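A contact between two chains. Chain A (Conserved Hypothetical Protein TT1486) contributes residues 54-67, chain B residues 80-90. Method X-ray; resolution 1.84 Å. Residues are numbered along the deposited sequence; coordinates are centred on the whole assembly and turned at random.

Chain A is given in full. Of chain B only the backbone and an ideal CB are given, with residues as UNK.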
# COMPACT_ATOMS: atom_id res chain seq x y z
N THR A 54 -12.31 -19.03 -2.69
CA THR A 54 -13.36 -18.01 -2.75
C THR A 54 -12.91 -16.64 -2.26
O THR A 54 -13.51 -15.63 -2.64
CB THR A 54 -14.61 -18.46 -1.96
OG1 THR A 54 -14.28 -18.66 -0.58
CG2 THR A 54 -15.14 -19.77 -2.54
N VAL A 55 -11.86 -16.59 -1.45
CA VAL A 55 -11.36 -15.31 -0.97
C VAL A 55 -10.89 -14.49 -2.18
O VAL A 55 -11.27 -13.33 -2.34
CB VAL A 55 -10.18 -15.49 0.04
CG1 VAL A 55 -9.46 -14.17 0.27
CG2 VAL A 55 -10.72 -16.00 1.37
N ALA A 56 -10.09 -15.11 -3.04
CA ALA A 56 -9.60 -14.42 -4.23
C ALA A 56 -10.78 -14.07 -5.14
O ALA A 56 -10.82 -12.99 -5.73
CB ALA A 56 -8.59 -15.30 -4.98
N GLN A 57 -11.73 -14.99 -5.25
CA GLN A 57 -12.90 -14.77 -6.09
C GLN A 57 -13.67 -13.52 -5.64
O GLN A 57 -14.01 -12.67 -6.46
CB GLN A 57 -13.81 -16.00 -6.02
CG GLN A 57 -13.26 -17.20 -6.77
CD GLN A 57 -14.03 -18.47 -6.46
OE1 GLN A 57 -15.25 -18.44 -6.28
NE2 GLN A 57 -13.33 -19.60 -6.41
N ASP A 58 -13.95 -13.42 -4.34
CA ASP A 58 -14.67 -12.27 -3.83
C ASP A 58 -13.86 -10.98 -3.96
O ASP A 58 -14.43 -9.92 -4.23
CB ASP A 58 -15.08 -12.49 -2.37
CG ASP A 58 -16.16 -13.55 -2.22
OD1 ASP A 58 -16.65 -14.06 -3.24
OD2 ASP A 58 -16.53 -13.87 -1.06
N LEU A 59 -12.55 -11.06 -3.78
CA LEU A 59 -11.71 -9.87 -3.90
C LEU A 59 -11.81 -9.28 -5.31
O LEU A 59 -11.99 -8.07 -5.47
CB LEU A 59 -10.24 -10.19 -3.58
CG LEU A 59 -9.90 -10.41 -2.11
CD1 LEU A 59 -8.44 -10.89 -1.97
CD2 LEU A 59 -10.11 -9.12 -1.34
N LEU A 60 -11.67 -10.14 -6.32
CA LEU A 60 -11.74 -9.69 -7.70
C LEU A 60 -13.14 -9.18 -8.05
O LEU A 60 -13.30 -8.20 -8.78
CB LEU A 60 -11.37 -10.84 -8.64
CG LEU A 60 -9.89 -11.25 -8.65
CD1 LEU A 60 -9.71 -12.51 -9.48
CD2 LEU A 60 -9.05 -10.11 -9.20
N GLY A 61 -14.16 -9.87 -7.54
CA GLY A 61 -15.53 -9.47 -7.80
C GLY A 61 -15.81 -8.11 -7.22
O GLY A 61 -16.40 -7.25 -7.87
N ARG A 62 -15.37 -7.89 -5.98
CA ARG A 62 -15.58 -6.61 -5.32
C ARG A 62 -14.74 -5.50 -5.94
O ARG A 62 -15.19 -4.36 -6.05
CB ARG A 62 -15.28 -6.75 -3.82
CG ARG A 62 -16.35 -7.53 -3.05
CD ARG A 62 -15.86 -7.85 -1.65
NE ARG A 62 -16.86 -8.50 -0.79
CZ ARG A 62 -17.63 -7.86 0.08
NH1 ARG A 62 -17.54 -6.54 0.21
NH2 ARG A 62 -18.46 -8.54 0.86
N LEU A 63 -13.51 -5.82 -6.35
CA LEU A 63 -12.66 -4.81 -6.97
C LEU A 63 -13.25 -4.34 -8.30
O LEU A 63 -13.06 -3.19 -8.71
CB LEU A 63 -11.26 -5.37 -7.21
CG LEU A 63 -10.34 -5.44 -5.99
CD1 LEU A 63 -9.08 -6.20 -6.36
CD2 LEU A 63 -10.00 -4.03 -5.52
N ALA A 64 -13.96 -5.23 -8.98
CA ALA A 64 -14.58 -4.88 -10.25
C ALA A 64 -15.72 -3.89 -10.01
O ALA A 64 -15.99 -3.02 -10.85
CB ALA A 64 -15.10 -6.14 -10.95
N GLU A 65 -16.38 -4.02 -8.87
CA GLU A 65 -17.48 -3.12 -8.53
C GLU A 65 -16.91 -1.75 -8.15
O GLU A 65 -17.52 -0.72 -8.44
CB GLU A 65 -18.31 -3.71 -7.38
CG GLU A 65 -18.84 -5.12 -7.68
CD GLU A 65 -19.73 -5.69 -6.58
OE1 GLU A 65 -19.35 -5.59 -5.40
OE2 GLU A 65 -20.79 -6.25 -6.91
N LEU A 66 -15.74 -1.75 -7.53
CA LEU A 66 -15.11 -0.49 -7.14
C LEU A 66 -14.44 0.16 -8.35
O LEU A 66 -14.40 1.39 -8.46
CB LEU A 66 -14.06 -0.74 -6.05
CG LEU A 66 -14.60 -1.27 -4.71
CD1 LEU A 66 -13.46 -1.42 -3.74
CD2 LEU A 66 -15.64 -0.30 -4.17
N ALA A 67 -13.94 -0.66 -9.26
CA ALA A 67 -13.28 -0.17 -10.46
C ALA A 67 -13.83 -0.86 -11.71
O ALA A 67 -13.19 -1.74 -12.28
CB ALA A 67 -11.77 -0.41 -10.35
N UNK B 80 -16.34 -13.02 5.77
CA UNK B 80 -15.45 -11.91 6.05
C UNK B 80 -14.69 -11.39 4.83
O UNK B 80 -13.64 -10.78 4.97
CB UNK B 80 -14.45 -12.33 7.13
N UNK B 81 -15.23 -11.60 3.64
CA UNK B 81 -14.55 -11.10 2.45
C UNK B 81 -14.42 -9.58 2.52
O UNK B 81 -13.48 -9.01 1.96
CB UNK B 81 -15.30 -11.52 1.18
N UNK B 82 -15.36 -8.93 3.20
CA UNK B 82 -15.29 -7.47 3.32
C UNK B 82 -14.00 -7.10 4.03
O UNK B 82 -13.36 -6.10 3.69
CB UNK B 82 -16.50 -6.91 4.07
N UNK B 83 -13.62 -7.91 5.01
CA UNK B 83 -12.41 -7.67 5.80
C UNK B 83 -11.16 -7.97 4.97
O UNK B 83 -10.15 -7.28 5.09
CB UNK B 83 -12.42 -8.52 7.07
N UNK B 84 -11.24 -9.00 4.13
CA UNK B 84 -10.11 -9.35 3.27
C UNK B 84 -9.87 -8.18 2.31
O UNK B 84 -8.72 -7.80 2.05
CB UNK B 84 -10.37 -10.65 2.51
N UNK B 85 -10.95 -7.61 1.78
CA UNK B 85 -10.82 -6.49 0.86
C UNK B 85 -10.23 -5.27 1.54
O UNK B 85 -9.33 -4.63 1.00
CB UNK B 85 -12.18 -6.14 0.25
N UNK B 86 -10.75 -4.94 2.72
CA UNK B 86 -10.23 -3.78 3.45
C UNK B 86 -8.75 -3.98 3.75
O UNK B 86 -7.96 -3.03 3.70
CB UNK B 86 -11.01 -3.55 4.75
N UNK B 87 -8.37 -5.21 4.07
CA UNK B 87 -6.96 -5.51 4.35
C UNK B 87 -6.10 -5.24 3.10
O UNK B 87 -5.06 -4.59 3.18
CB UNK B 87 -6.80 -6.96 4.80
N UNK B 88 -6.54 -5.76 1.95
CA UNK B 88 -5.82 -5.57 0.69
C UNK B 88 -5.68 -4.09 0.33
O UNK B 88 -4.63 -3.64 -0.14
CB UNK B 88 -6.54 -6.31 -0.44
N UNK B 89 -6.75 -3.33 0.56
CA UNK B 89 -6.76 -1.91 0.25
C UNK B 89 -5.85 -1.09 1.18
O UNK B 89 -5.29 -0.08 0.77
CB UNK B 89 -8.19 -1.38 0.33
N UNK B 90 -5.73 -1.53 2.42
CA UNK B 90 -4.90 -0.82 3.39
C UNK B 90 -3.43 -1.24 3.28
O UNK B 90 -2.53 -0.41 3.24
CB UNK B 90 -5.41 -1.07 4.81

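The visible frame is two helices, 54-66 of chain A and 81-90 of chain B, whose axes approach to 9.4 Å and cross at -68°. CA atoms come nearest at Val55(A) with position 81 (6.3 Å) and Leu59(A) with position 85 (5.9 Å).

Position 80 precedes the helix with phi/psi of -108/25, and its ideal CB has nothing of chain A within 5.5 Å. An N-cap commonly takes Ser, Thr, Asp or Asn. It is Asn80(B), though its side chain makes no capping bond.

At position 81 CA-to-CB points toward chain A, and the ideal CB lies 3.5 Å from Asp58(A) OD2 and 3.9 Å from Arg62(A) NE. So close to a carboxylate, a short donor such as Ser or Thr would suit; an acid would face like charge. Ser81(B), chi1 m, donates from OG to Asp58(A) OD2 at 2.6 Å, the hydrogen bond that joins the stretches.

Position 82 points away overall, yet its ideal CB is 4.0 Å from Arg62(A) NH1; many polar side chains are compatible. His82(B), chi1 p, touches that guanidinium through CB, while one guanidinium face lies against Ser81(B) C and His82(B) N.

Position 83 is out of reach and undetermined by chain A: Ala83(B).

Position 84 points toward chain A, its ideal CB 4.1 Å from Leu59(A) CD2 and 4.3 Å from Val55(A) CG1. These methyls favour an aliphatic or flat ring. His84(B) turns a ring face to Val55(A): CG1 is 3.9 Å from the ring centroid, 21° off the normal, a CH-pi contact.

Position 85 also points toward chain A, with its ideal CB 4.0 Å from Leu59(A) CD2 and 4.5 Å from Arg62(A) CD. The hole formed by Leu59(A), Arg62(A), Leu63(A) and Leu66(A) suits Leu, Ile or Met. Leu85(B) is the knob: CD1 reaches Leu63(A) CD2 at 4.0 Å, and CD2 reaches Arg62(A) CB at 3.7 Å and Leu66(A) CD1 at 4.1 Å.

Positions 86 and 87 leave chain A beyond 5.5 Å of their ideal CB atoms, so it selects neither: Lys86(B), pointing away, and Ser87(B), sideways.

Position 88 points toward chain A, its ideal CB 4.6 Å from Leu59(A) CD2, inviting a medium apolar chain. Leu88(B) brings CD1 to 4.2 Å from Leu59(A) CD1.

Position 89 is sideways, its ideal CB more than 5.5 Å from chain A; a longer chain such as Leu or Met would reach the leucines. Leu89(B) does: CD2 lies 4.4 Å from Leu63(A) CD2.

Position 90 is out of reach; Thr90(B) OG1 instead bonds to Lys86(B) O at 2.9 Å.

Chain B (80-90) NSHAHLKSLLT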
# COMPACT_ATOMS: atom_id res chain seq x y z
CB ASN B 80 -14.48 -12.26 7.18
CG ASN B 80 -13.55 -13.40 6.83
OD1 ASN B 80 -13.66 -13.99 5.76
ND2 ASN B 80 -12.64 -13.72 7.74
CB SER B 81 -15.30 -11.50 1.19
OG SER B 81 -15.10 -12.87 0.91
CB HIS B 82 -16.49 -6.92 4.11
CG HIS B 82 -16.43 -7.20 5.58
ND1 HIS B 82 -16.59 -8.46 6.12
CD2 HIS B 82 -16.25 -6.36 6.63
CE1 HIS B 82 -16.51 -8.39 7.44
NE2 HIS B 82 -16.30 -7.12 7.77
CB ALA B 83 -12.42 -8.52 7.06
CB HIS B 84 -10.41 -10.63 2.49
CG HIS B 84 -10.22 -11.88 3.28
ND1 HIS B 84 -8.98 -12.46 3.46
CD2 HIS B 84 -11.10 -12.65 3.96
CE1 HIS B 84 -9.10 -13.54 4.22
NE2 HIS B 84 -10.38 -13.68 4.54
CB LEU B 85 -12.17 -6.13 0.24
CG LEU B 85 -12.15 -4.89 -0.68
CD1 LEU B 85 -11.15 -5.08 -1.82
CD2 LEU B 85 -13.56 -4.67 -1.25
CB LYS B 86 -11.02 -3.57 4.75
CG LYS B 86 -12.47 -3.18 4.51
CD LYS B 86 -13.26 -3.17 5.79
CE LYS B 86 -14.75 -3.01 5.50
NZ LYS B 86 -15.56 -3.17 6.74
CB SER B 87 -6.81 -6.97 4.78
OG SER B 87 -5.45 -7.29 5.02
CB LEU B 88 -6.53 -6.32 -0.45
CG LEU B 88 -5.95 -6.17 -1.87
CD1 LEU B 88 -6.33 -7.38 -2.71
CD2 LEU B 88 -6.46 -4.87 -2.51
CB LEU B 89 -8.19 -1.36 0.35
CG LEU B 89 -9.20 -1.91 -0.65
CD1 LEU B 89 -10.58 -1.36 -0.32
CD2 LEU B 89 -8.80 -1.53 -2.06
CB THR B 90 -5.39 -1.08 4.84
OG1 THR B 90 -6.78 -0.74 4.95
CG2 THR B 90 -4.61 -0.25 5.84
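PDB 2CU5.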